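Side-chain contacts in YaeQ family protein (PDB 2OT9), which is of unknown function but belongs to a family grouped with the PDDEXK nuclease-like superfamily and here holds meso-tartaric acid: residues P87-L92 / P119-L124; R111-K116 / Q173-E178. All coordinates share one frame; numbering follows the deposited sequence.

Contact 1 (P87-L92 / P119-L124). With SRT (S,R meso-tartaric acid), chain C.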
loop_
_atom_site.group_PDB
_atom_site.type_symbol
_atom_site.label_atom_id
_atom_site.label_comp_id
_atom_site.label_asym_id
_atom_site.label_seq_id
_atom_site.Cartn_x
_atom_site.Cartn_y
_atom_site.Cartn_z
ATOM N N PRO A 87 5.703 5.770 8.880
ATOM C CA PRO A 87 6.446 5.077 9.951
ATOM C C PRO A 87 7.801 5.750 10.155
ATOM O O PRO A 87 8.329 6.350 9.211
ATOM C CB PRO A 87 6.636 3.662 9.398
ATOM C CG PRO A 87 6.563 3.821 7.900
ATOM C CD PRO A 87 5.571 4.936 7.663
ATOM N N ASP A 88 8.351 5.686 11.363
ATOM C CA ASP A 88 9.660 6.295 11.616
ATOM C C ASP A 88 10.820 5.401 11.150
ATOM O O ASP A 88 10.614 4.243 10.780
ATOM C CB ASP A 88 9.808 6.787 13.083
ATOM C CG ASP A 88 9.821 5.654 14.124
ATOM O OD1 ASP A 88 10.250 4.515 13.819
ATOM O OD2 ASP A 88 9.433 5.932 15.291
ATOM N N ALA A 89 12.037 5.947 11.167
ATOM C CA ALA A 89 13.209 5.229 10.689
ATOM C C ALA A 89 13.534 4.003 11.540
ATOM O O ALA A 89 14.083 3.044 11.032
ATOM C CB ALA A 89 14.426 6.172 10.635
ATOM N N ASP A 90 13.250 4.057 12.840
ATOM C CA ASP A 90 13.472 2.895 13.708
ATOM C C ASP A 90 12.605 1.711 13.249
ATOM O O ASP A 90 13.095 0.590 13.117
ATOM C CB ASP A 90 13.215 3.239 15.183
ATOM C CG ASP A 90 14.282 4.166 15.767
ATOM O OD1 ASP A 90 15.466 3.795 15.757
ATOM O OD2 ASP A 90 13.926 5.255 16.267
ATOM N N ARG A 91 11.339 1.975 12.957
ATOM C CA ARG A 91 10.401 0.911 12.556
ATOM C C ARG A 91 10.818 0.311 11.221
ATOM O O ARG A 91 10.848 -0.916 11.059
ATOM C CB ARG A 91 8.952 1.427 12.472
ATOM C CG ARG A 91 7.972 0.302 12.066
ATOM C CD ARG A 91 6.487 0.635 12.201
ATOM N NE ARG A 91 5.681 -0.493 11.695
ATOM C CZ ARG A 91 5.326 -1.562 12.405
ATOM N NH1 ARG A 91 5.672 -1.676 13.688
ATOM N NH2 ARG A 91 4.594 -2.522 11.832
ATOM N N LEU A 92 11.163 1.175 10.272
ATOM C CA LEU A 92 11.686 0.719 8.981
ATOM C C LEU A 92 12.952 -0.102 9.147
ATOM O O LEU A 92 13.114 -1.112 8.469
ATOM C CB LEU A 92 11.942 1.902 8.040
ATOM C CG LEU A 92 10.651 2.560 7.540
ATOM C CD1 LEU A 92 10.968 3.812 6.751
ATOM C CD2 LEU A 92 9.793 1.603 6.693
ATOM N N PRO A 119 17.502 10.498 5.476
ATOM C CA PRO A 119 18.927 10.435 5.801
ATOM C C PRO A 119 19.299 9.275 6.727
ATOM O O PRO A 119 20.468 8.888 6.754
ATOM C CB PRO A 119 19.191 11.762 6.544
ATOM C CG PRO A 119 18.079 12.661 6.134
ATOM C CD PRO A 119 16.889 11.726 6.026
ATOM N N ALA A 120 18.323 8.731 7.454
ATOM C CA ALA A 120 18.578 7.737 8.502
ATOM C C ALA A 120 18.505 6.279 8.033
ATOM O O ALA A 120 18.844 5.361 8.796
ATOM C CB ALA A 120 17.615 7.955 9.683
ATOM N N ILE A 121 18.045 6.073 6.796
ATOM C CA ILE A 121 17.811 4.736 6.276
ATOM C C ILE A 121 18.744 4.367 5.121
ATOM O O ILE A 121 18.496 3.394 4.411
ATOM C CB ILE A 121 16.351 4.546 5.836
ATOM C CG1 ILE A 121 15.990 5.516 4.700
ATOM C CG2 ILE A 121 15.394 4.702 7.021
ATOM C CD1 ILE A 121 14.644 5.258 4.111
ATOM N N LYS A 122 19.823 5.130 4.964
ATOM C CA LYS A 122 20.815 4.898 3.904
ATOM C C LYS A 122 21.369 3.484 3.875
ATOM O O LYS A 122 21.522 2.895 2.805
ATOM C CB LYS A 122 21.993 5.870 4.048
ATOM C CG LYS A 122 21.629 7.326 3.866
ATOM C CD LYS A 122 20.917 7.539 2.554
ATOM C CE LYS A 122 21.282 8.876 1.938
ATOM N NZ LYS A 122 20.749 8.942 0.528
ATOM N N ASN A 123 21.665 2.946 5.051
ATOM C CA ASN A 123 22.313 1.641 5.161
ATOM C C ASN A 123 21.350 0.461 5.182
ATOM O O ASN A 123 21.771 -0.700 5.264
ATOM C CB ASN A 123 23.222 1.607 6.387
ATOM C CG ASN A 123 24.327 2.631 6.307
ATOM O OD1 ASN A 123 24.718 3.047 5.207
ATOM N ND2 ASN A 123 24.841 3.051 7.467
ATOM N N LEU A 124 20.059 0.759 5.108
ATOM C CA LEU A 124 19.061 -0.286 5.112
ATOM C C LEU A 124 19.043 -1.005 3.773
ATOM O O LEU A 124 19.309 -0.408 2.728
ATOM C CB LEU A 124 17.690 0.277 5.471
ATOM C CG LEU A 124 17.549 0.823 6.900
ATOM C CD1 LEU A 124 16.105 1.111 7.159
ATOM C CD2 LEU A 124 18.050 -0.186 7.910
HETATM O O1 SRT C . 1.568 6.216 9.330
HETATM O O11 SRT C . 2.295 6.262 11.387
HETATM C C1 SRT C . 1.703 5.697 10.448
HETATM C C2 SRT C . 1.125 4.315 10.607
HETATM O O2 SRT C . 0.259 4.118 11.737
HETATM C C3 SRT C . 2.297 3.361 10.619
HETATM O O3 SRT C . 2.616 3.209 9.233
HETATM C C4 SRT C . 1.961 2.042 11.288
HETATM O O4 SRT C . 0.865 1.455 11.078
HETATM O O41 SRT C . 2.824 1.569 12.056
#
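The capped first turn of helix 89-96 rests its Ala89 and Leu92 on the loop 119-124, which leads from helix 111-117 toward strand 127-131. Ala89 makes the closest approach, its CB lying 3.8 Å from Ala120 CB. Ile121 meets the same methyl with CG2, 4.0 Å from Ala89 CB: CG1 stands between the backbone N and the carbonyl carbon (chi1 62°), and CG2, anti to the carbonyl carbon, makes this touch. Small alanines suit a place where two backbones come so near. One helical turn after Ala89, the backbone of Leu92 is met by Leu124 CD1, 3.9 Å from Leu92 C. No hydrogen bond crosses the contact, and the side chains that meet are all apolar. Asp88 is the N-cap, a role its short carboxylate fits well; OD1 accepts from Arg91 N at 2.9 Å, with an N-H...O angle of 157°. The helix start also borders the tartrate pocket. The extended chain of Arg91 carries its guanidinium there, so that the tartrate atom O41 sits over one face, 3.5 Å from Arg91 NE. Glu83, through a salt bridge, and Val64 O hold the guanidinium, while Gln86 N, Val84 O and Arg39 hydrogen-bond the ligand.

Contact 2 (R111-K116 / Q173-E178)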
loop_
_atom_site.group_PDB
_atom_site.type_symbol
_atom_site.label_atom_id
_atom_site.label_comp_id
_atom_site.label_asym_id
_atom_site.label_seq_id
_atom_site.Cartn_x
_atom_site.Cartn_y
_atom_site.Cartn_z
ATOM N N ARG A 111 7.039 16.836 4.229
ATOM C CA ARG A 111 8.224 17.688 4.377
ATOM C C ARG A 111 9.048 17.444 5.657
ATOM O O ARG A 111 10.273 17.235 5.591
ATOM C CB ARG A 111 7.891 19.175 4.138
ATOM C CG ARG A 111 8.641 19.782 2.929
ATOM C CD ARG A 111 8.083 19.353 1.551
ATOM N NE ARG A 111 8.458 17.993 1.152
ATOM C CZ ARG A 111 7.743 17.237 0.318
ATOM N NH1 ARG A 111 6.616 17.713 -0.197
ATOM N NH2 ARG A 111 8.142 16.010 -0.008
ATOM N N VAL A 112 8.387 17.396 6.809
ATOM C CA VAL A 112 9.090 17.146 8.059
ATOM C C VAL A 112 9.561 15.676 8.146
ATOM O O VAL A 112 10.711 15.397 8.475
ATOM C CB VAL A 112 8.223 17.552 9.288
ATOM C CG1 VAL A 112 8.880 17.105 10.594
ATOM C CG2 VAL A 112 7.997 19.062 9.304
ATOM N N TRP A 113 8.666 14.756 7.815
ATOM C CA TRP A 113 8.956 13.314 7.828
ATOM C C TRP A 113 10.162 12.917 6.959
ATOM O O TRP A 113 11.078 12.236 7.436
ATOM C CB TRP A 113 7.702 12.548 7.375
ATOM C CG TRP A 113 7.881 11.063 7.337
ATOM C CD1 TRP A 113 7.700 10.191 8.370
ATOM C CD2 TRP A 113 8.290 10.281 6.210
ATOM N NE1 TRP A 113 7.952 8.907 7.950
ATOM C CE2 TRP A 113 8.328 8.935 6.633
ATOM C CE3 TRP A 113 8.632 10.588 4.883
ATOM C CZ2 TRP A 113 8.696 7.897 5.781
ATOM C CZ3 TRP A 113 8.982 9.551 4.025
ATOM C CH2 TRP A 113 9.008 8.219 4.481
ATOM N N GLU A 114 10.171 13.340 5.692
ATOM C CA GLU A 114 11.251 12.937 4.762
ATOM C C GLU A 114 12.620 13.393 5.286
ATOM O O GLU A 114 13.612 12.679 5.175
ATOM C CB GLU A 114 10.981 13.466 3.351
ATOM C CG GLU A 114 11.170 14.976 3.207
ATOM C CD GLU A 114 10.525 15.570 1.970
ATOM O OE1 GLU A 114 9.944 14.824 1.132
ATOM O OE2 GLU A 114 10.605 16.810 1.847
ATOM N N GLY A 115 12.645 14.574 5.892
ATOM C CA GLY A 115 13.861 15.163 6.413
ATOM C C GLY A 115 14.470 14.368 7.542
ATOM O O GLY A 115 15.695 14.314 7.668
ATOM N N LYS A 116 13.620 13.768 8.374
ATOM C CA LYS A 116 14.065 12.894 9.456
ATOM C C LYS A 116 14.396 11.472 8.992
ATOM O O LYS A 116 15.409 10.911 9.382
ATOM C CB LYS A 116 13.016 12.839 10.587
ATOM C CG LYS A 116 13.015 14.088 11.472
ATOM C CD LYS A 116 12.188 13.897 12.718
ATOM C CE LYS A 116 11.772 15.238 13.320
ATOM N NZ LYS A 116 12.874 16.253 13.332
ATOM N N GLN A 173 5.380 9.273 -6.477
ATOM C CA GLN A 173 6.682 9.934 -6.414
ATOM C C GLN A 173 7.645 9.016 -5.681
ATOM O O GLN A 173 7.462 8.770 -4.497
ATOM C CB GLN A 173 6.592 11.278 -5.683
ATOM C CG GLN A 173 7.977 11.984 -5.571
ATOM C CD GLN A 173 7.947 13.278 -4.762
ATOM O OE1 GLN A 173 7.486 13.308 -3.622
ATOM N NE2 GLN A 173 8.460 14.349 -5.350
ATOM N N TRP A 174 8.671 8.528 -6.365
ATOM C CA TRP A 174 9.668 7.654 -5.725
ATOM C C TRP A 174 10.679 8.451 -4.908
ATOM O O TRP A 174 11.369 9.321 -5.450
ATOM C CB TRP A 174 10.356 6.747 -6.774
ATOM C CG TRP A 174 9.402 5.697 -7.205
ATOM C CD1 TRP A 174 8.553 5.748 -8.280
ATOM C CD2 TRP A 174 9.122 4.471 -6.526
ATOM N NE1 TRP A 174 7.773 4.608 -8.317
ATOM C CE2 TRP A 174 8.106 3.811 -7.252
ATOM C CE3 TRP A 174 9.650 3.849 -5.374
ATOM C CZ2 TRP A 174 7.604 2.564 -6.873
ATOM C CZ3 TRP A 174 9.131 2.619 -4.985
ATOM C CH2 TRP A 174 8.128 1.985 -5.738
ATOM N N LEU A 175 10.759 8.163 -3.607
ATOM C CA LEU A 175 11.750 8.791 -2.733
ATOM C C LEU A 175 13.053 7.973 -2.668
ATOM O O LEU A 175 14.155 8.533 -2.678
ATOM C CB LEU A 175 11.190 9.004 -1.315
ATOM C CG LEU A 175 10.241 10.193 -1.126
ATOM C CD1 LEU A 175 8.934 9.981 -1.819
ATOM C CD2 LEU A 175 10.009 10.519 0.371
ATOM N N THR A 176 12.917 6.650 -2.609
ATOM C CA THR A 176 14.070 5.751 -2.615
ATOM C C THR A 176 13.659 4.411 -3.224
ATOM O O THR A 176 12.500 4.000 -3.105
ATOM C CB THR A 176 14.664 5.556 -1.185
ATOM O OG1 THR A 176 15.957 4.941 -1.283
ATOM C CG2 THR A 176 13.761 4.678 -0.336
ATOM N N GLY A 177 14.595 3.745 -3.884
ATOM C CA GLY A 177 14.348 2.400 -4.396
ATOM C C GLY A 177 13.356 2.421 -5.543
ATOM O O GLY A 177 13.281 3.407 -6.285
ATOM N N GLU A 178 12.595 1.334 -5.694
ATOM C CA GLU A 178 11.796 1.126 -6.900
ATOM C C GLU A 178 10.723 0.069 -6.661
ATOM O O GLU A 178 10.713 -0.617 -5.625
ATOM C CB GLU A 178 12.695 0.671 -8.066
ATOM C CG GLU A 178 13.419 -0.656 -7.826
ATOM C CD GLU A 178 14.284 -1.120 -8.997
ATOM O OE1 GLU A 178 14.825 -2.244 -8.910
ATOM O OE2 GLU A 178 14.426 -0.387 -10.005
#
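Leu175 meets Trp113 and Glu114 of helix 111-117 where the chain of strand 166-174 turns a corner. Coming up to that point, Gln173 turns its CB toward the helix and is joined through its backbone to Ala131 of the neighbouring strand 127-131. Trp174 lies on the other side of the chain, its indole packing on Ala130 and Trp50. At the corner itself, the side chain of Leu175 bears the contact. CG stands beside the backbone N and anti to the carbonyl carbon (chi1 -78°), and the CD2 branch comes up to the six-membered ring of Trp113, 3.9 Å from CZ3. The methyl arrives at the rim of the indole, near its plane, and not over a face; the two side chains meet at a slant. CD2 also lies 4.3 Å from Glu114 CB, so this one methyl lies against both the ring and the aliphatic root of the glutamate, a place suited to an apolar side chain. The carboxylate is directed to Arg111, one turn back on the helix, in a salt bridge whose modelled lengths are doubtfully short. Leu175 and Thr176 together form a classic beta bulge, both facing Ile129, with Leu175 in the near-helical conformation (phi -91°, psi -40°) expected at its first position. Thr176 continues along Ile129 and sets its carbonyl O at the edge of the Trp174 ring. Gly177 has a positive phi, which a residue without a side chain adopts readily. That bend brings Glu178 back over the indole, its CA 3.6 Å above the ring plane of Trp174 and offset toward the rim, while Glu178 N donates to Asn128.

The two contacts share helix 111-117: contact 2 uses its turns directly, whereas contact 1 uses the loop that follows it. Their centres are about 11 Å apart, and Trp113 connects them, its NE1 lying 2.9 Å from Pro87 O in a probable hydrogen bond. Pro119 CD also packs on Glu114 O, 3.5 Å away. Both are partly buried and rely on apolar side chains. Contact 1 buries more surface (181 against 109 Å²) through alanine methyls and the larger Leu92, Ile121 and Leu124 between a helix start and a loop, beside the tartrate. Contact 2 sets one leucine against an indole edge where the helix meets the sheet, with an ion pair confined to the helix.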